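Local structure of AimR transcriptional regulator (Bacillus phage phi3T, 5ZVV) at residues I6-E9 against C10-D13; V36-E40 against K41-N45; L327-Y330 against Y331-G335; P363-Q366 against L367-M370. The protein activates transcription of the phage aimX locus as a homodimer, and is switched to an inactive monomer by the arbitrium peptide, which tips infection toward lysogeny. All coordinates share one frame; numbering follows the deposited sequence.

Contact 1: I6-E9 against C10-D13; sequences IKNE and CEKD
K7 and E11, one helical turn apart, start out differently: CG of K7 stands opposite its backbone N (chi1 178°), while CG of E11 stands opposite its carbonyl carbon (chi1 -72°). Both chains then run out extended, and these torsions lead the two side chains across each other at a slant. The lysine methylenes lie against the carboxylate, with K7 CE 3.4 Å from E11 OE1. The charged ends stop short of a salt bridge, K7 NZ lying 4.3 Å from E11 OE1, so any attraction is probably modest. N8 runs beside E11 in the same direction, its amide plane turned 24° from the carboxylate plane. On the inner side, I6 turns CG2 toward the sulfur of C10, and I6 CG2 and C10 SG meet at 4.2 Å.

Backbone bonds typical of an alpha-helix tie the two turns together: C10 N gives its hydrogen to I6 O at 3.1 Å, and E11 N to K7 O at 2.8 Å. The pattern then slackens: K12 N makes a weak bond to E9 O, three residues back, and D13 N reaches C10 O. D13 is the N-cap of the next helix, where its OD1 accepts from L16 N. The tail of helix 2-11 thus runs into the N-cap of helix 14-24.

Helix 2-11 turns its apolar side to its neighbours: I6 rests on V36 of helix 29-36 and on L49, I52 and L56 of helix 47-56, while C10 touches F32 and Y33 of helix 29-36 and A17 and L20 of helix 14-24.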
loop_
_atom_site.group_PDB
_atom_site.type_symbol
_atom_site.label_atom_id
_atom_site.label_comp_id
_atom_site.label_asym_id
_atom_site.label_seq_id
_atom_site.Cartn_x
_atom_site.Cartn_y
_atom_site.Cartn_z
ATOM N N ILE A 6 -23.331 19.371 38.828
ATOM C CA ILE A 6 -21.989 19.280 39.395
ATOM C C ILE A 6 -21.957 19.915 40.780
ATOM O O ILE A 6 -21.477 19.314 41.746
ATOM C CB ILE A 6 -20.962 19.927 38.450
ATOM C CG1 ILE A 6 -20.885 19.145 37.137
ATOM C CG2 ILE A 6 -19.597 20.008 39.124
ATOM C CD1 ILE A 6 -20.227 19.903 36.011
ATOM N N LYS A 7 -22.489 21.134 40.896
ATOM C CA LYS A 7 -22.498 21.819 42.184
ATOM C C LYS A 7 -23.272 21.028 43.232
ATOM O O LYS A 7 -22.831 20.915 44.381
ATOM C CB LYS A 7 -23.088 23.221 42.026
ATOM C CG LYS A 7 -23.178 23.999 43.329
ATOM C CD LYS A 7 -23.734 25.395 43.103
ATOM C CE LYS A 7 -23.816 26.172 44.409
ATOM N NZ LYS A 7 -24.299 27.564 44.198
ATOM N N ASN A 8 -24.422 20.461 42.852
ATOM C CA ASN A 8 -25.243 19.724 43.812
ATOM C C ASN A 8 -24.509 18.505 44.356
ATOM O O ASN A 8 -24.623 18.184 45.545
ATOM C CB ASN A 8 -26.565 19.304 43.168
ATOM C CG ASN A 8 -27.449 20.486 42.826
ATOM O OD1 ASN A 8 -27.376 21.538 43.462
ATOM N ND2 ASN A 8 -28.293 20.318 41.816
ATOM N N GLU A 9 -23.761 17.804 43.501
ATOM C CA GLU A 9 -22.971 16.674 43.981
ATOM C C GLU A 9 -21.868 17.137 44.922
ATOM O O GLU A 9 -21.603 16.495 45.946
ATOM C CB GLU A 9 -22.382 15.905 42.799
ATOM C CG GLU A 9 -23.353 14.944 42.152
ATOM C CD GLU A 9 -23.790 13.849 43.102
ATOM O OE1 GLU A 9 -22.905 13.199 43.702
ATOM O OE2 GLU A 9 -25.013 13.650 43.261
ATOM N N CYS A 10 -21.226 18.261 44.599
ATOM C CA CYS A 10 -20.122 18.760 45.409
ATOM C C CYS A 10 -20.598 19.385 46.716
ATOM O O CYS A 10 -19.849 19.387 47.700
ATOM C CB CYS A 10 -19.303 19.770 44.601
ATOM S SG CYS A 10 -18.580 19.095 43.087
ATOM N N GLU A 11 -21.821 19.922 46.754
ATOM C CA GLU A 11 -22.318 20.509 47.993
ATOM C C GLU A 11 -22.610 19.458 49.055
ATOM O O GLU A 11 -22.634 19.788 50.245
ATOM C CB GLU A 11 -23.579 21.335 47.732
ATOM C CG GLU A 11 -23.338 22.641 46.992
ATOM C CD GLU A 11 -24.606 23.460 46.837
ATOM O OE1 GLU A 11 -24.642 24.606 47.335
ATOM O OE2 GLU A 11 -25.569 22.950 46.225
ATOM N N LYS A 12 -22.833 18.209 48.656
ATOM C CA LYS A 12 -23.094 17.137 49.606
ATOM C C LYS A 12 -21.826 16.516 50.171
ATOM O O LYS A 12 -21.914 15.713 51.106
ATOM C CB LYS A 12 -23.939 16.035 48.953
ATOM C CG LYS A 12 -25.438 16.174 49.160
ATOM C CD LYS A 12 -25.994 17.403 48.463
ATOM C CE LYS A 12 -27.511 17.441 48.553
ATOM N NZ LYS A 12 -28.121 16.220 47.957
ATOM N N ASP A 13 -20.657 16.861 49.633
ATOM C CA ASP A 13 -19.403 16.237 50.054
ATOM C C ASP A 13 -18.314 17.304 49.970
ATOM O O ASP A 13 -17.843 17.628 48.874
ATOM C CB ASP A 13 -19.087 15.026 49.184
ATOM C CG ASP A 13 -17.992 14.148 49.766
ATOM O OD1 ASP A 13 -16.954 14.688 50.209
ATOM O OD2 ASP A 13 -18.168 12.912 49.777
#

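Contact 2: V36-E40 against K41-N45; sequences VNTPE and KEMEN
P39 offers its carbonyl O to E42 N at 2.9 Å, and E40 O takes the hydrogen of M43 N at 3.3 Å. The two bonds differ in straightness: the N-H...O angle is 146° for E42 N to P39 O and 164° for M43 N to E40 O. Both donors nevertheless sit well above the carbonyl planes, off the lone pairs. Each bond spans three residues, the spacing of a 3-10 turn.

The side-chain polar groups are satisfied mostly from beyond the turn. T38 OG1 bonds to F35 O, with a weaker bond to K34 O, and N37 ND2 bonds to Y33 O; these two residues thus take up carbonyls at the end of helix 29-36. The buried carboxylate of E40 forms a salt bridge through OE2 with K1 NZ at the chain's N-terminus, and K41 NZ bonds to E71 O.

The segment is the link between helices 29-36 and 47-56, interrupted by a short 3-10 turn over E40 to E42. At its far end N45 OD1 caps the next helix by accepting from G47 N, and it also accepts from Q81 NE2.

Within the turn the remaining contacts are plain van der Waals contacts. The carboxylate of E42 lies obliquely against the ring of P39, E42 OE2 coming 3.2 Å from P39 CG. CG of selenomethionine M43 stands opposite its carbonyl carbon (chi1 -86°), and the chain then bends twice to bring M43 SE within 3.8 Å of T38 CB, the two side chains crossing near a right angle.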
loop_
_atom_site.group_PDB
_atom_site.type_symbol
_atom_site.label_atom_id
_atom_site.label_comp_id
_atom_site.label_asym_id
_atom_site.label_seq_id
_atom_site.Cartn_x
_atom_site.Cartn_y
_atom_site.Cartn_z
ATOM N N VAL A 36 -17.996 25.846 36.465
ATOM C CA VAL A 36 -18.853 24.813 35.899
ATOM C C VAL A 36 -20.229 25.359 35.541
ATOM O O VAL A 36 -20.909 24.789 34.679
ATOM C CB VAL A 36 -18.968 23.607 36.854
ATOM C CG1 VAL A 36 -17.587 23.022 37.137
ATOM C CG2 VAL A 36 -19.672 23.999 38.143
ATOM N N ASN A 37 -20.657 26.457 36.161
ATOM C CA ASN A 37 -21.945 27.059 35.838
ATOM C C ASN A 37 -21.853 28.114 34.744
ATOM O O ASN A 37 -22.813 28.866 34.545
ATOM C CB ASN A 37 -22.592 27.654 37.092
ATOM C CG ASN A 37 -23.279 26.600 37.945
ATOM O OD1 ASN A 37 -24.433 26.241 37.701
ATOM N ND2 ASN A 37 -22.570 26.096 38.950
ATOM N N THR A 38 -20.731 28.185 34.039
ATOM C CA THR A 38 -20.624 29.084 32.901
ATOM C C THR A 38 -21.662 28.695 31.853
ATOM O O THR A 38 -21.799 27.504 31.539
ATOM C CB THR A 38 -19.221 29.019 32.297
ATOM O OG1 THR A 38 -18.242 29.236 33.322
ATOM C CG2 THR A 38 -19.059 30.072 31.210
ATOM N N PRO A 39 -22.430 29.647 31.323
ATOM C CA PRO A 39 -23.359 29.321 30.231
ATOM C C PRO A 39 -22.633 28.632 29.084
ATOM O O PRO A 39 -21.466 28.918 28.803
ATOM C CB PRO A 39 -23.909 30.690 29.817
ATOM C CG PRO A 39 -23.801 31.518 31.060
ATOM C CD PRO A 39 -22.557 31.047 31.763
ATOM N N GLU A 40 -23.334 27.701 28.430
ATOM C CA GLU A 40 -22.693 26.867 27.418
ATOM C C GLU A 40 -22.106 27.707 26.291
ATOM O O GLU A 40 -20.995 27.435 25.819
ATOM C CB GLU A 40 -23.690 25.849 26.863
ATOM C CG GLU A 40 -24.118 24.779 27.855
ATOM C CD GLU A 40 -25.364 25.154 28.634
ATOM O OE1 GLU A 40 -25.722 26.351 28.664
ATOM O OE2 GLU A 40 -25.991 24.244 29.215
ATOM N N LYS A 41 -22.828 28.741 25.859
ATOM C CA LYS A 41 -22.348 29.590 24.775
ATOM C C LYS A 41 -21.106 30.387 25.156
ATOM O O LYS A 41 -20.399 30.867 24.263
ATOM C CB LYS A 41 -23.454 30.547 24.327
ATOM C CG LYS A 41 -24.674 29.864 23.726
ATOM C CD LYS A 41 -24.348 29.228 22.381
ATOM C CE LYS A 41 -25.601 28.705 21.683
ATOM N NZ LYS A 41 -26.258 27.602 22.440
ATOM N N GLU A 42 -20.821 30.537 26.448
ATOM C CA GLU A 42 -19.697 31.340 26.911
ATOM C C GLU A 42 -18.506 30.504 27.352
ATOM O O GLU A 42 -17.502 31.069 27.800
ATOM C CB GLU A 42 -20.138 32.247 28.063
ATOM C CG GLU A 42 -21.284 33.167 27.704
ATOM C CD GLU A 42 -22.012 33.680 28.925
ATOM O OE1 GLU A 42 -21.352 33.914 29.960
ATOM O OE2 GLU A 42 -23.247 33.834 28.850
HETATM N N MSE A 43 -18.590 29.183 27.245
HETATM C CA MSE A 43 -17.468 28.327 27.600
HETATM C C MSE A 43 -16.324 28.509 26.617
HETATM O O MSE A 43 -16.533 28.551 25.406
HETATM C CB MSE A 43 -17.904 26.865 27.650
HETATM C CG MSE A 43 -18.479 26.465 28.986
HETATM SE SE MSE A 43 -17.106 26.498 30.369
HETATM C CE MSE A 43 -16.260 24.787 29.985
ATOM N N GLU A 44 -15.109 28.621 27.144
ATOM C CA GLU A 44 -13.952 28.870 26.296
ATOM C C GLU A 44 -13.193 27.592 25.960
ATOM O O GLU A 44 -12.724 27.433 24.828
ATOM C CB GLU A 44 -13.024 29.881 26.979
ATOM C CG GLU A 44 -11.856 30.353 26.128
ATOM C CD GLU A 44 -11.178 31.581 26.708
ATOM O OE1 GLU A 44 -11.841 32.327 27.459
ATOM O OE2 GLU A 44 -9.984 31.799 26.416
ATOM N N ASN A 45 -13.086 26.670 26.914
ATOM C CA ASN A 45 -12.353 25.427 26.718
ATOM C C ASN A 45 -13.071 24.316 27.471
ATOM O O ASN A 45 -13.537 24.524 28.593
ATOM C CB ASN A 45 -10.903 25.556 27.204
ATOM C CG ASN A 45 -10.026 24.387 26.772
ATOM O OD1 ASN A 45 -10.512 23.288 26.499
ATOM N ND2 ASN A 45 -8.722 24.623 26.714
#

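Contact 3: L327-Y330 against Y331-G335; sequences LGFY and YYYKG
Y330 pushes the edge of its ring into the face of Y331 in a T-shaped stack, the planes at 88° and the centroids 5.2 Å apart. The bump is Y330 CD2, which stands over the middle of the Y331 ring. The first torsions part the two neighbours: CG of Y330 is opposite its backbone N (chi1 172°), that of Y331 opposite its carbonyl carbon. K334 CG lies over one face of Y330, toward the rim, in a CH-pi contact 4.1 Å from the ring centroid, and K334 CD runs on by the hydroxyl end. L327 runs beside Y331, setting its CB at the ring edge, with L327 CD2 meeting Y331 CE2 at 3.7 Å.

All this happens on one helix, 324-338, of the helical-repeat body, whose family belongs to the TPR clan. Y333 N bonds to F329 O at 2.9 Å and K334 N to Y330 O at the same length.

F329 and Y333 lie side by side, F329 CB against Y333 CE2 at 3.9 Å, and the knob of F329 O sits over a face of the Y333 ring, offset toward its rim. Beyond the helix, Y331 meets the ring of Y350 nearly parallel, F329 meets F351 edge-to-face, and Y333 meets F299 of helix 291-304.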
loop_
_atom_site.group_PDB
_atom_site.type_symbol
_atom_site.label_atom_id
_atom_site.label_comp_id
_atom_site.label_asym_id
_atom_site.label_seq_id
_atom_site.Cartn_x
_atom_site.Cartn_y
_atom_site.Cartn_z
ATOM N N LEU A 327 -9.802 -16.743 7.720
ATOM C CA LEU A 327 -9.551 -18.038 7.099
ATOM C C LEU A 327 -8.288 -18.686 7.647
ATOM O O LEU A 327 -8.204 -19.918 7.706
ATOM C CB LEU A 327 -9.468 -17.889 5.582
ATOM C CG LEU A 327 -10.829 -17.789 4.893
ATOM C CD1 LEU A 327 -10.666 -17.606 3.392
ATOM C CD2 LEU A 327 -11.666 -19.023 5.204
ATOM N N GLY A 328 -7.302 -17.883 8.049
ATOM C CA GLY A 328 -6.146 -18.442 8.730
ATOM C C GLY A 328 -6.531 -19.132 10.022
ATOM O O GLY A 328 -6.149 -20.284 10.272
ATOM N N PHE A 329 -7.320 -18.446 10.856
ATOM C CA PHE A 329 -7.840 -19.108 12.053
ATOM C C PHE A 329 -8.689 -20.324 11.691
ATOM O O PHE A 329 -8.556 -21.392 12.305
ATOM C CB PHE A 329 -8.649 -18.124 12.897
ATOM C CG PHE A 329 -7.813 -17.077 13.569
ATOM C CD1 PHE A 329 -7.115 -17.373 14.728
ATOM C CD2 PHE A 329 -7.726 -15.799 13.045
ATOM C CE1 PHE A 329 -6.343 -16.413 15.351
ATOM C CE2 PHE A 329 -6.951 -14.833 13.663
ATOM C CZ PHE A 329 -6.260 -15.140 14.817
ATOM N N TYR A 330 -9.550 -20.181 10.680
ATOM C CA TYR A 330 -10.480 -21.241 10.298
ATOM C C TYR A 330 -9.741 -22.526 9.949
ATOM O O TYR A 330 -10.050 -23.601 10.480
ATOM C CB TYR A 330 -11.337 -20.764 9.122
ATOM C CG TYR A 330 -12.216 -21.819 8.484
ATOM C CD1 TYR A 330 -13.480 -22.100 8.988
ATOM C CD2 TYR A 330 -11.793 -22.513 7.358
ATOM C CE1 TYR A 330 -14.288 -23.057 8.401
ATOM C CE2 TYR A 330 -12.593 -23.472 6.763
ATOM C CZ TYR A 330 -13.839 -23.741 7.287
ATOM O OH TYR A 330 -14.634 -24.695 6.693
ATOM N N TYR A 331 -8.753 -22.435 9.057
ATOM C CA TYR A 331 -7.984 -23.621 8.710
ATOM C C TYR A 331 -7.081 -24.078 9.848
ATOM O O TYR A 331 -6.712 -25.258 9.886
ATOM C CB TYR A 331 -7.148 -23.361 7.457
ATOM C CG TYR A 331 -7.968 -23.103 6.212
ATOM C CD1 TYR A 331 -8.408 -24.155 5.418
ATOM C CD2 TYR A 331 -8.303 -21.811 5.835
ATOM C CE1 TYR A 331 -9.158 -23.925 4.281
ATOM C CE2 TYR A 331 -9.055 -21.570 4.699
ATOM C CZ TYR A 331 -9.479 -22.630 3.926
ATOM O OH TYR A 331 -10.225 -22.399 2.793
ATOM N N TYR A 332 -6.727 -23.190 10.784
ATOM C CA TYR A 332 -6.035 -23.659 11.982
ATOM C C TYR A 332 -6.925 -24.595 12.795
ATOM O O TYR A 332 -6.480 -25.656 13.249
ATOM C CB TYR A 332 -5.571 -22.477 12.835
ATOM C CG TYR A 332 -4.983 -22.897 14.165
ATOM C CD1 TYR A 332 -3.789 -23.605 14.226
ATOM C CD2 TYR A 332 -5.622 -22.589 15.359
ATOM C CE1 TYR A 332 -3.250 -23.995 15.436
ATOM C CE2 TYR A 332 -5.086 -22.975 16.577
ATOM C CZ TYR A 332 -3.902 -23.677 16.608
ATOM O OH TYR A 332 -3.365 -24.063 17.814
ATOM N N TYR A 333 -8.196 -24.226 12.980
ATOM C CA TYR A 333 -9.113 -25.087 13.728
ATOM C C TYR A 333 -9.422 -26.370 12.964
ATOM O O TYR A 333 -9.471 -27.459 13.556
ATOM C CB TYR A 333 -10.398 -24.326 14.046
ATOM C CG TYR A 333 -10.157 -23.034 14.788
ATOM C CD1 TYR A 333 -9.287 -22.983 15.869
ATOM C CD2 TYR A 333 -10.786 -21.859 14.397
ATOM C CE1 TYR A 333 -9.060 -21.803 16.547
ATOM C CE2 TYR A 333 -10.565 -20.674 15.069
ATOM C CZ TYR A 333 -9.700 -20.653 16.143
ATOM O OH TYR A 333 -9.478 -19.474 16.811
ATOM N N LYS A 334 -9.640 -26.259 11.650
ATOM C CA LYS A 334 -9.814 -27.453 10.830
ATOM C C LYS A 334 -8.618 -28.385 10.966
ATOM O O LYS A 334 -8.778 -29.610 10.974
ATOM C CB LYS A 334 -10.024 -27.067 9.365
ATOM C CG LYS A 334 -11.270 -26.241 9.107
ATOM C CD LYS A 334 -12.497 -27.113 8.947
ATOM C CE LYS A 334 -12.423 -27.929 7.667
ATOM N NZ LYS A 334 -13.653 -28.737 7.461
ATOM N N GLY A 335 -7.414 -27.823 11.076
ATOM C CA GLY A 335 -6.242 -28.651 11.296
ATOM C C GLY A 335 -6.225 -29.277 12.676
ATOM O O GLY A 335 -5.820 -30.432 12.837
#

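Contact 4: P363-Q366 against L367-M370; sequences PLLQ and LERM
Q366 and R369 cross at a slant, the amide plane turned 65° from the guanidinium plane, with the amide oxygen over one face of the guanidinium. Q366 OE1 comes nearest at R369 NH1, 3.6 Å away, and is also near R369 CD at 3.8 Å. The glutamine gets there by a bend: its CG lies opposite the backbone N, and chi2 of 60° turns the amide back over the arginine, whose own chain is extended from CG to NE. The approach over the face places the oxygen near the guanidinium's positive charge, which may favour this position electrostatically without a hydrogen bond.

L365 and E368 instead run side by side in the same direction, L365 CD2 lying 3.8 Å from E368 OE2. L364 and L367 touch more loosely, L364 CD2 to L367 CD1 at 4.4 Å. At the end of the helix, selenomethionine M370 puts its CG 3.1 Å from Q366 O.

The backbone is regular up to the end of the helix: E368 N bonds to L364 O at 2.7 Å and R369 N to L365 O at 2.9 Å, while M370, the first residue to leave helical angles, still bonds through its N to Q366 O at 3.2 Å.

Helix 361-369 packs against helices 341-353 and 374-380. P363 and L364 pack on I348 and Q366 on Y344, all of helix 341-353, while L364 and E368 touch L377 of helix 374-380.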
loop_
_atom_site.group_PDB
_atom_site.type_symbol
_atom_site.label_atom_id
_atom_site.label_comp_id
_atom_site.label_asym_id
_atom_site.label_seq_id
_atom_site.Cartn_x
_atom_site.Cartn_y
_atom_site.Cartn_z
ATOM N N PRO A 363 -0.418 -22.124 13.594
ATOM C CA PRO A 363 -0.120 -23.387 12.903
ATOM C C PRO A 363 1.342 -23.780 13.001
ATOM O O PRO A 363 1.647 -24.971 13.153
ATOM C CB PRO A 363 -0.548 -23.105 11.456
ATOM C CG PRO A 363 -0.428 -21.642 11.316
ATOM C CD PRO A 363 -0.811 -21.069 12.637
ATOM N N LEU A 364 2.255 -22.807 12.931
ATOM C CA LEU A 364 3.680 -23.109 13.029
ATOM C C LEU A 364 3.994 -23.871 14.311
ATOM O O LEU A 364 4.614 -24.941 14.272
ATOM C CB LEU A 364 4.496 -21.820 12.948
ATOM C CG LEU A 364 4.475 -21.125 11.585
ATOM C CD1 LEU A 364 5.208 -19.794 11.648
ATOM C CD2 LEU A 364 5.082 -22.028 10.524
ATOM N N LEU A 365 3.561 -23.336 15.461
ATOM C CA LEU A 365 3.720 -24.057 16.721
ATOM C C LEU A 365 3.155 -25.467 16.618
ATOM O O LEU A 365 3.785 -26.434 17.063
ATOM C CB LEU A 365 3.039 -23.299 17.863
ATOM C CG LEU A 365 3.703 -22.026 18.394
ATOM C CD1 LEU A 365 2.768 -21.301 19.350
ATOM C CD2 LEU A 365 5.027 -22.344 19.074
ATOM N N GLN A 366 1.976 -25.604 16.010
ATOM C CA GLN A 366 1.390 -26.928 15.857
ATOM C C GLN A 366 2.236 -27.791 14.930
ATOM O O GLN A 366 2.410 -28.988 15.177
ATOM C CB GLN A 366 -0.044 -26.812 15.343
ATOM C CG GLN A 366 -0.858 -28.075 15.529
ATOM C CD GLN A 366 -0.980 -28.485 16.983
ATOM O OE1 GLN A 366 -0.980 -27.644 17.883
ATOM N NE2 GLN A 366 -1.077 -29.789 17.222
ATOM N N LEU A 367 2.785 -27.195 13.870
ATOM C CA LEU A 367 3.739 -27.926 13.042
ATOM C C LEU A 367 4.987 -28.287 13.834
ATOM O O LEU A 367 5.606 -29.326 13.577
ATOM C CB LEU A 367 4.107 -27.104 11.806
ATOM C CG LEU A 367 3.022 -26.947 10.736
ATOM C CD1 LEU A 367 3.513 -26.066 9.598
ATOM C CD2 LEU A 367 2.586 -28.304 10.207
ATOM N N GLU A 368 5.359 -27.454 14.811
ATOM C CA GLU A 368 6.541 -27.738 15.618
ATOM C C GLU A 368 6.310 -28.934 16.533
ATOM O O GLU A 368 7.210 -29.760 16.721
ATOM C CB GLU A 368 6.932 -26.507 16.434
ATOM C CG GLU A 368 8.189 -26.699 17.264
ATOM C CD GLU A 368 8.538 -25.478 18.087
ATOM O OE1 GLU A 368 9.381 -25.597 19.003
ATOM O OE2 GLU A 368 7.973 -24.397 17.820
ATOM N N ARG A 369 5.111 -29.038 17.116
ATOM C CA ARG A 369 4.790 -30.201 17.937
ATOM C C ARG A 369 4.807 -31.486 17.121
ATOM O O ARG A 369 5.155 -32.549 17.646
ATOM C CB ARG A 369 3.419 -30.029 18.593
ATOM C CG ARG A 369 3.266 -28.813 19.495
ATOM C CD ARG A 369 1.879 -28.819 20.132
ATOM N NE ARG A 369 1.576 -27.597 20.872
ATOM C CZ ARG A 369 0.412 -27.363 21.471
ATOM N NH1 ARG A 369 -0.556 -28.268 21.417
ATOM N NH2 ARG A 369 0.213 -26.226 22.124
HETATM N N MSE A 370 4.442 -31.411 15.845
HETATM C CA MSE A 370 4.327 -32.599 15.008
HETATM C C MSE A 370 5.668 -33.004 14.407
HETATM O O MSE A 370 5.734 -33.893 13.559
HETATM C CB MSE A 370 3.301 -32.365 13.898
HETATM C CG MSE A 370 1.925 -31.961 14.410
HETATM SE SE MSE A 370 0.710 -31.404 12.988
HETATM C CE MSE A 370 0.305 -33.157 12.223
#

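In the fold
The contacts form two pairs on opposite sides of the chain's centre. Contacts 1 and 2 meet where I6 packs on V36; contacts 3 and 4 meet where Y332 packs on P363 and Q366. Between the pairs, centres lie about 55 to 61 Å apart. Each contact is partly buried, but contact 3 has no fully exposed touching residue and relies on aromatic rings, whereas contacts 1 and 4 mix buried apolar groups with exposed charged ones, and contact 2 buries a carboxylate paired with K1. Contacts 1, 3 and 4 lie along helices, two of them reaching the helix end; contact 2 is a loop, held by its own backbone bonds and by bonds to helix ends, a loop and K1.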